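1-pyrroline-5-carboxylate dehydrogenase (Thermus thermophilus, PDB 1UZB) probably catalyses the NAD-dependent oxidation of glutamate semialdehyde, the open form of 1-pyrroline-5-carboxylate, to glutamate in proline breakdown. Local coordinates at residues A[79-87]-A[171-179]; A[313-321]-A[359-368]. All blocks are in the same frame, centred on the assembly; numbering follows the deposited sequence.

Contact 1: A[79-87]-A[171-179]; sequences ALEAAWKAF and YVPLGAGVV
Trp84 and Phe87 of helix 73-90 lay their ring faces on the backbone of Gly175 and Ala176. The helix packs against strand 165-180 of a mixed, mostly parallel sheet in what is, as in other aldehyde dehydrogenases, the Rossmann-like cofactor-binding domain. The axes of helix 79-87 and strand 176-179 approach to 8.3 Å at 132°, so the helix crosses the strand obliquely.

From its CB, Trp84 has CG anti to the carbonyl carbon (chi1 -83°), which carries the indole over toward the strand. The five-membered ring comes first. Ala176 CB sits over its face, 3.6 Å from Trp84 CE2. NE1 donates to Arg252 O, and Arg252 also makes a cation-pi contact with the ring. Further out, CZ2 and CH2 lie against the peptide between Gly175 and Ala176, with Trp84 CH2 3.5 Å from Ala176 N. At the far rim, Trp84 CZ3 is 3.7 Å from Gly175 CA. A CB at Gly175 would run into CH2, and the backbone angles there call for glycine in any case. A leucine in place of Trp84 would probably leave Arg252 O without its indole donor and Ala176 CB without the ring face it rests on.

Ala83 CB also touches that methyl, 3.7 Å from Ala176 CB. Leu80 CD1 adds a looser contact there. Phe87 turns CG anti to its backbone N (chi1 178°), which sends its ring toward Pro173 and Gly175. Pro173 CB lies in the ring plane at the edge, while Gly175 CA sits over the centre of one face, 3.4 Å from the Phe87 ring centroid.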
loop_
_atom_site.group_PDB
_atom_site.type_symbol
_atom_site.label_atom_id
_atom_site.label_comp_id
_atom_site.label_asym_id
_atom_site.label_seq_id
_atom_site.Cartn_x
_atom_site.Cartn_y
_atom_site.Cartn_z
ATOM N N ALA A 79 -15.928 -26.747 -34.328
ATOM C CA ALA A 79 -15.171 -25.736 -33.606
ATOM C C ALA A 79 -15.620 -25.684 -32.150
ATOM O O ALA A 79 -14.797 -25.538 -31.247
ATOM C CB ALA A 79 -15.357 -24.377 -34.264
ATOM N N LEU A 80 -16.921 -25.816 -31.919
ATOM C CA LEU A 80 -17.438 -25.777 -30.557
ATOM C C LEU A 80 -16.936 -26.984 -29.771
ATOM O O LEU A 80 -16.585 -26.865 -28.599
ATOM C CB LEU A 80 -18.970 -25.736 -30.569
ATOM C CG LEU A 80 -19.684 -25.494 -29.235
ATOM C CD1 LEU A 80 -19.135 -24.246 -28.559
ATOM C CD2 LEU A 80 -21.180 -25.353 -29.488
ATOM N N GLU A 81 -16.896 -28.146 -30.415
ATOM C CA GLU A 81 -16.406 -29.345 -29.747
ATOM C C GLU A 81 -14.935 -29.163 -29.382
ATOM O O GLU A 81 -14.511 -29.503 -28.275
ATOM C CB GLU A 81 -16.564 -30.570 -30.653
ATOM C CG GLU A 81 -17.993 -31.068 -30.792
ATOM C CD GLU A 81 -18.535 -31.634 -29.494
ATOM O OE1 GLU A 81 -17.914 -32.572 -28.951
ATOM O OE2 GLU A 81 -19.581 -31.145 -29.016
ATOM N N ALA A 82 -14.157 -28.621 -30.314
ATOM C CA ALA A 82 -12.738 -28.396 -30.075
ATOM C C ALA A 82 -12.523 -27.376 -28.960
ATOM O O ALA A 82 -11.630 -27.535 -28.128
ATOM C CB ALA A 82 -12.056 -27.920 -31.353
ATOM N N ALA A 83 -13.350 -26.336 -28.945
ATOM C CA ALA A 83 -13.244 -25.285 -27.941
ATOM C C ALA A 83 -13.533 -25.799 -26.534
ATOM O O ALA A 83 -12.862 -25.407 -25.576
ATOM C CB ALA A 83 -14.186 -24.140 -28.289
ATOM N N TRP A 84 -14.527 -26.671 -26.395
ATOM C CA TRP A 84 -14.840 -27.201 -25.074
ATOM C C TRP A 84 -13.775 -28.182 -24.614
ATOM O O TRP A 84 -13.431 -28.231 -23.434
ATOM C CB TRP A 84 -16.212 -27.874 -25.054
ATOM C CG TRP A 84 -17.326 -26.894 -24.869
ATOM C CD1 TRP A 84 -18.257 -26.523 -25.792
ATOM C CD2 TRP A 84 -17.601 -26.127 -23.689
ATOM N NE1 TRP A 84 -19.095 -25.569 -25.263
ATOM C CE2 TRP A 84 -18.714 -25.308 -23.974
ATOM C CE3 TRP A 84 -17.014 -26.053 -22.417
ATOM C CZ2 TRP A 84 -19.257 -24.423 -23.036
ATOM C CZ3 TRP A 84 -17.558 -25.169 -21.478
ATOM C CH2 TRP A 84 -18.669 -24.368 -21.798
ATOM N N LYS A 85 -13.251 -28.968 -25.547
ATOM C CA LYS A 85 -12.207 -29.922 -25.201
ATOM C C LYS A 85 -10.971 -29.154 -24.729
ATOM O O LYS A 85 -10.322 -29.535 -23.754
ATOM C CB LYS A 85 -11.864 -30.789 -26.415
ATOM C CG LYS A 85 -10.855 -31.882 -26.129
ATOM C CD LYS A 85 -10.611 -32.737 -27.358
ATOM C CE LYS A 85 -9.631 -33.856 -27.056
ATOM N NZ LYS A 85 -10.147 -34.758 -25.989
ATOM N N ALA A 86 -10.657 -28.059 -25.415
ATOM C CA ALA A 86 -9.503 -27.245 -25.053
ATOM C C ALA A 86 -9.716 -26.559 -23.703
ATOM O O ALA A 86 -8.795 -26.467 -22.885
ATOM C CB ALA A 86 -9.244 -26.203 -26.135
ATOM N N PHE A 87 -10.934 -26.085 -23.471
ATOM C CA PHE A 87 -11.258 -25.403 -22.223
ATOM C C PHE A 87 -10.900 -26.236 -20.996
ATOM O O PHE A 87 -10.389 -25.705 -20.008
ATOM C CB PHE A 87 -12.747 -25.059 -22.186
ATOM C CG PHE A 87 -13.185 -24.402 -20.909
ATOM C CD1 PHE A 87 -12.773 -23.108 -20.594
ATOM C CD2 PHE A 87 -14.011 -25.076 -20.017
ATOM C CE1 PHE A 87 -13.184 -22.499 -19.406
ATOM C CE2 PHE A 87 -14.427 -24.476 -18.829
ATOM C CZ PHE A 87 -14.014 -23.188 -18.523
ATOM N N TYR A 171 -11.772 -16.444 -8.889
ATOM C CA TYR A 171 -12.421 -16.423 -10.186
ATOM C C TYR A 171 -12.042 -17.596 -11.067
ATOM O O TYR A 171 -10.938 -18.145 -10.975
ATOM C CB TYR A 171 -12.088 -15.129 -10.930
ATOM C CG TYR A 171 -12.528 -13.890 -10.201
ATOM C CD1 TYR A 171 -11.597 -13.034 -9.615
ATOM C CD2 TYR A 171 -13.881 -13.581 -10.081
ATOM C CE1 TYR A 171 -12.005 -11.900 -8.920
ATOM C CE2 TYR A 171 -14.300 -12.449 -9.390
ATOM C CZ TYR A 171 -13.356 -11.615 -8.814
ATOM O OH TYR A 171 -13.763 -10.493 -8.132
ATOM N N VAL A 172 -12.982 -17.976 -11.922
ATOM C CA VAL A 172 -12.758 -19.048 -12.868
ATOM C C VAL A 172 -13.419 -18.652 -14.180
ATOM O O VAL A 172 -14.426 -17.939 -14.193
ATOM C CB VAL A 172 -13.327 -20.377 -12.341
ATOM C CG1 VAL A 172 -12.657 -20.704 -11.021
ATOM C CG2 VAL A 172 -14.833 -20.287 -12.154
ATOM N N PRO A 173 -12.832 -19.067 -15.309
ATOM C CA PRO A 173 -13.400 -18.735 -16.617
ATOM C C PRO A 173 -14.739 -19.435 -16.829
ATOM O O PRO A 173 -15.052 -20.417 -16.152
ATOM C CB PRO A 173 -12.312 -19.191 -17.589
ATOM C CG PRO A 173 -11.685 -20.345 -16.870
ATOM C CD PRO A 173 -11.591 -19.849 -15.450
ATOM N N LEU A 174 -15.519 -18.922 -17.773
ATOM C CA LEU A 174 -16.850 -19.446 -18.065
ATOM C C LEU A 174 -16.896 -20.691 -18.939
ATOM O O LEU A 174 -17.621 -21.637 -18.633
ATOM C CB LEU A 174 -17.697 -18.353 -18.720
ATOM C CG LEU A 174 -17.815 -17.027 -17.966
ATOM C CD1 LEU A 174 -18.541 -16.003 -18.828
ATOM C CD2 LEU A 174 -18.547 -17.258 -16.656
ATOM N N GLY A 175 -16.146 -20.684 -20.036
ATOM C CA GLY A 175 -16.143 -21.826 -20.932
ATOM C C GLY A 175 -15.846 -21.404 -22.356
ATOM O O GLY A 175 -15.004 -20.539 -22.586
ATOM N N ALA A 176 -16.535 -22.024 -23.309
ATOM C CA ALA A 176 -16.355 -21.715 -24.723
ATOM C C ALA A 176 -17.439 -20.745 -25.169
ATOM O O ALA A 176 -18.622 -20.952 -24.889
ATOM C CB ALA A 176 -16.424 -22.994 -25.559
ATOM N N GLY A 177 -17.026 -19.687 -25.861
ATOM C CA GLY A 177 -17.976 -18.696 -26.336
ATOM C C GLY A 177 -17.722 -18.291 -27.774
ATOM O O GLY A 177 -16.763 -18.741 -28.404
ATOM N N VAL A 178 -18.594 -17.440 -28.301
ATOM C CA VAL A 178 -18.451 -16.984 -29.672
ATOM C C VAL A 178 -18.214 -15.479 -29.744
ATOM O O VAL A 178 -18.797 -14.698 -28.978
ATOM C CB VAL A 178 -19.700 -17.356 -30.523
ATOM C CG1 VAL A 178 -20.956 -16.752 -29.911
ATOM C CG2 VAL A 178 -19.520 -16.878 -31.962
ATOM N N VAL A 179 -17.327 -15.093 -30.656
ATOM C CA VAL A 179 -16.993 -13.699 -30.893
ATOM C C VAL A 179 -17.467 -13.342 -32.300
ATOM O O VAL A 179 -17.150 -14.039 -33.266
ATOM C CB VAL A 179 -15.464 -13.471 -30.792
ATOM C CG1 VAL A 179 -15.082 -12.127 -31.406
ATOM C CG2 VAL A 179 -15.036 -13.521 -29.333
#

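Contact 2: A[313-321]-A[359-368]; sequences SAYGFQGQK and DLGPVVSAEQ
Gln318 and Gln320 reach from the turn after helix 303-315 to the backbone of 360-364. This turn belongs to the catalytic domain of the aldehyde dehydrogenase fold. It leads into the segment that in this family carries the nucleophilic cysteine.

The tight part is around Gln318. Its chain bends at chi2 (77°), setting the amide beside Gly361. Gly361 N donates to Gln318 OE1 at 2.9 Å from above the carbonyl plane, not along a lone pair. Gln318 NE2 gives a bond to Pro362 O at 2.8 Å and another to Gly125 O, so both ends of this buried amide are held. Leu360 fits alongside, its CG 3.7 Å from Tyr315 O and its CD1 near Tyr315 CB.

The looser part is joined through two waters. One water bridges Phe317 N and Asp359 O. A second links Gln320 NE2 to Pro362 O, which Gln320 does not bond directly. NE2 also lies over the Phe317 ring face and makes a weak bond to Phe317 O. The Gln320 chain, extended beyond CG, brings OE1 to the backbone of Val364: Val364 N donates to Gln320 OE1 at 2.9 Å, in the carbonyl plane and on a lone pair.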
loop_
_atom_site.group_PDB
_atom_site.type_symbol
_atom_site.label_atom_id
_atom_site.label_comp_id
_atom_site.label_asym_id
_atom_site.label_seq_id
_atom_site.Cartn_x
_atom_site.Cartn_y
_atom_site.Cartn_z
ATOM N N SER A 313 -12.907 13.845 -36.610
ATOM C CA SER A 313 -13.904 12.970 -35.995
ATOM C C SER A 313 -15.006 12.500 -36.930
ATOM O O SER A 313 -15.496 11.377 -36.805
ATOM C CB SER A 313 -14.559 13.674 -34.806
ATOM O OG SER A 313 -13.612 13.987 -33.799
ATOM N N ALA A 314 -15.401 13.367 -37.856
ATOM C CA ALA A 314 -16.482 13.046 -38.774
ATOM C C ALA A 314 -16.065 12.264 -40.001
ATOM O O ALA A 314 -16.811 11.404 -40.466
ATOM C CB ALA A 314 -17.186 14.329 -39.210
ATOM N N TYR A 315 -14.868 12.538 -40.513
ATOM C CA TYR A 315 -14.431 11.903 -41.743
ATOM C C TYR A 315 -13.300 10.883 -41.670
ATOM O O TYR A 315 -12.953 10.281 -42.686
ATOM C CB TYR A 315 -14.130 13.005 -42.767
ATOM C CG TYR A 315 -15.317 13.928 -42.979
ATOM C CD1 TYR A 315 -16.526 13.439 -43.476
ATOM C CD2 TYR A 315 -15.249 15.277 -42.640
ATOM C CE1 TYR A 315 -17.639 14.271 -43.626
ATOM C CE2 TYR A 315 -16.355 16.117 -42.784
ATOM C CZ TYR A 315 -17.544 15.607 -43.275
ATOM O OH TYR A 315 -18.637 16.439 -43.397
ATOM N N GLY A 316 -12.729 10.683 -40.483
ATOM C CA GLY A 316 -11.683 9.680 -40.337
ATOM C C GLY A 316 -12.275 8.339 -40.742
ATOM O O GLY A 316 -13.378 7.993 -40.317
ATOM N N PHE A 317 -11.535 7.572 -41.538
ATOM C CA PHE A 317 -12.005 6.286 -42.065
ATOM C C PHE A 317 -13.416 6.427 -42.640
ATOM O O PHE A 317 -14.297 5.590 -42.428
ATOM C CB PHE A 317 -11.965 5.160 -41.021
ATOM C CG PHE A 317 -12.244 3.783 -41.607
ATOM C CD1 PHE A 317 -11.687 3.406 -42.833
ATOM C CD2 PHE A 317 -13.076 2.881 -40.951
ATOM C CE1 PHE A 317 -11.963 2.155 -43.398
ATOM C CE2 PHE A 317 -13.355 1.626 -41.509
ATOM C CZ PHE A 317 -12.797 1.265 -42.737
ATOM N N GLN A 318 -13.622 7.530 -43.350
ATOM C CA GLN A 318 -14.878 7.799 -44.023
ATOM C C GLN A 318 -16.109 7.793 -43.109
ATOM O O GLN A 318 -17.222 7.490 -43.551
ATOM C CB GLN A 318 -15.047 6.786 -45.163
ATOM C CG GLN A 318 -13.926 6.810 -46.232
ATOM C CD GLN A 318 -12.613 6.136 -45.809
ATOM O OE1 GLN A 318 -11.691 6.787 -45.305
ATOM N NE2 GLN A 318 -12.526 4.827 -46.023
ATOM N N GLY A 319 -15.907 8.143 -41.843
ATOM C CA GLY A 319 -17.002 8.174 -40.887
ATOM C C GLY A 319 -17.543 6.811 -40.498
ATOM O O GLY A 319 -18.598 6.711 -39.867
ATOM N N GLN A 320 -16.820 5.756 -40.861
ATOM C CA GLN A 320 -17.244 4.394 -40.557
ATOM C C GLN A 320 -16.749 3.943 -39.192
ATOM O O GLN A 320 -16.072 2.922 -39.060
ATOM C CB GLN A 320 -16.748 3.442 -41.649
ATOM C CG GLN A 320 -17.265 3.807 -43.034
ATOM C CD GLN A 320 -16.665 2.956 -44.131
ATOM O OE1 GLN A 320 -17.380 2.284 -44.875
ATOM N NE2 GLN A 320 -15.340 2.984 -44.243
ATOM N N LYS A 321 -17.087 4.725 -38.172
ATOM C CA LYS A 321 -16.693 4.417 -36.803
ATOM C C LYS A 321 -17.884 4.615 -35.883
ATOM O O LYS A 321 -18.678 5.543 -36.061
ATOM C CB LYS A 321 -15.565 5.343 -36.343
ATOM C CG LYS A 321 -14.316 5.294 -37.199
ATOM C CD LYS A 321 -13.218 6.152 -36.601
ATOM C CE LYS A 321 -11.984 6.125 -37.479
ATOM N NZ LYS A 321 -10.890 6.944 -36.891
ATOM N N ASP A 359 -7.042 11.451 -47.750
ATOM C CA ASP A 359 -7.684 11.774 -46.484
ATOM C C ASP A 359 -8.826 10.786 -46.275
ATOM O O ASP A 359 -9.087 10.355 -45.152
ATOM C CB ASP A 359 -8.215 13.207 -46.494
ATOM C CG ASP A 359 -7.105 14.235 -46.532
ATOM O OD1 ASP A 359 -6.136 14.089 -45.755
ATOM O OD2 ASP A 359 -7.199 15.188 -47.330
ATOM N N LEU A 360 -9.503 10.433 -47.366
ATOM C CA LEU A 360 -10.596 9.468 -47.320
ATOM C C LEU A 360 -10.449 8.418 -48.404
ATOM O O LEU A 360 -10.176 8.739 -49.560
ATOM C CB LEU A 360 -11.959 10.132 -47.523
ATOM C CG LEU A 360 -12.664 10.801 -46.347
ATOM C CD1 LEU A 360 -12.068 12.177 -46.120
ATOM C CD2 LEU A 360 -14.150 10.921 -46.648
ATOM N N GLY A 361 -10.612 7.162 -48.015
ATOM C CA GLY A 361 -10.575 6.084 -48.977
ATOM C C GLY A 361 -12.036 5.859 -49.335
ATOM O O GLY A 361 -12.855 6.765 -49.178
ATOM N N PRO A 362 -12.401 4.666 -49.813
ATOM C CA PRO A 362 -13.776 4.329 -50.192
ATOM C C PRO A 362 -14.535 3.776 -48.994
ATOM O O PRO A 362 -13.929 3.433 -47.978
ATOM C CB PRO A 362 -13.565 3.243 -51.229
ATOM C CG PRO A 362 -12.440 2.464 -50.606
ATOM C CD PRO A 362 -11.485 3.553 -50.127
ATOM N N VAL A 363 -15.859 3.700 -49.093
ATOM C CA VAL A 363 -16.607 3.077 -48.012
ATOM C C VAL A 363 -16.350 1.587 -48.262
ATOM O O VAL A 363 -15.909 1.200 -49.350
ATOM C CB VAL A 363 -18.113 3.448 -48.021
ATOM C CG1 VAL A 363 -18.268 4.917 -47.645
ATOM C CG2 VAL A 363 -18.732 3.178 -49.373
ATOM N N VAL A 364 -16.620 0.752 -47.270
ATOM C CA VAL A 364 -16.278 -0.663 -47.360
ATOM C C VAL A 364 -16.896 -1.595 -48.400
ATOM O O VAL A 364 -16.248 -2.557 -48.815
ATOM C CB VAL A 364 -16.413 -1.329 -45.964
ATOM C CG1 VAL A 364 -17.852 -1.743 -45.708
ATOM C CG2 VAL A 364 -15.462 -2.509 -45.856
ATOM N N SER A 365 -18.121 -1.334 -48.835
ATOM C CA SER A 365 -18.752 -2.236 -49.796
ATOM C C SER A 365 -19.827 -1.553 -50.613
ATOM O O SER A 365 -20.215 -0.424 -50.325
ATOM C CB SER A 365 -19.388 -3.411 -49.057
ATOM O OG SER A 365 -20.457 -2.950 -48.242
ATOM N N ALA A 366 -20.319 -2.264 -51.626
ATOM C CA ALA A 366 -21.372 -1.742 -52.483
ATOM C C ALA A 366 -22.643 -1.514 -51.672
ATOM O O ALA A 366 -23.334 -0.521 -51.874
ATOM C CB ALA A 366 -21.644 -2.710 -53.629
ATOM N N GLU A 367 -22.950 -2.426 -50.755
ATOM C CA GLU A 367 -24.150 -2.261 -49.944
ATOM C C GLU A 367 -24.001 -1.064 -49.010
ATOM O O GLU A 367 -24.946 -0.303 -48.815
ATOM C CB GLU A 367 -24.452 -3.523 -49.134
ATOM C CG GLU A 367 -25.687 -3.397 -48.237
ATOM C CD GLU A 367 -26.965 -3.057 -49.000
ATOM O OE1 GLU A 367 -27.993 -2.786 -48.340
ATOM O OE2 GLU A 367 -26.955 -3.059 -50.250
ATOM N N GLN A 368 -22.820 -0.891 -48.427
ATOM C CA GLN A 368 -22.610 0.249 -47.543
ATOM C C GLN A 368 -22.755 1.536 -48.343
ATOM O O GLN A 368 -23.338 2.511 -47.870
ATOM C CB GLN A 368 -21.226 0.179 -46.890
ATOM C CG GLN A 368 -21.004 1.211 -45.797
ATOM C CD GLN A 368 -22.037 1.114 -44.689
ATOM O OE1 GLN A 368 -22.211 0.060 -44.078
ATOM N NE2 GLN A 368 -22.729 2.216 -44.425
HETATM O O HOH W 1 -9.311 8.651 -43.007
HETATM O O HOH W 2 -14.096 1.343 -46.228
#

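The two contacts lie on opposite sides of the chain's centre. Their centres are 35 Å apart and their nearest atoms about 17 Å, so they do not touch. They come in series, contact 1 closing before contact 2 opens. Contact 1 sets helix 73-90 on strand 165-180, which pairs with 203-207 and 255-259. Contact 2 belongs beside the seven-stranded sheet: helix 303-315 is the crossover between parallel neighbours 293-297 and 325-331, and helix 366-379 leads on to edge strand 384-387. The contacts thus share no sheet. Each lies in a different part of the subunit, consistent with separate cofactor-binding and catalytic domains.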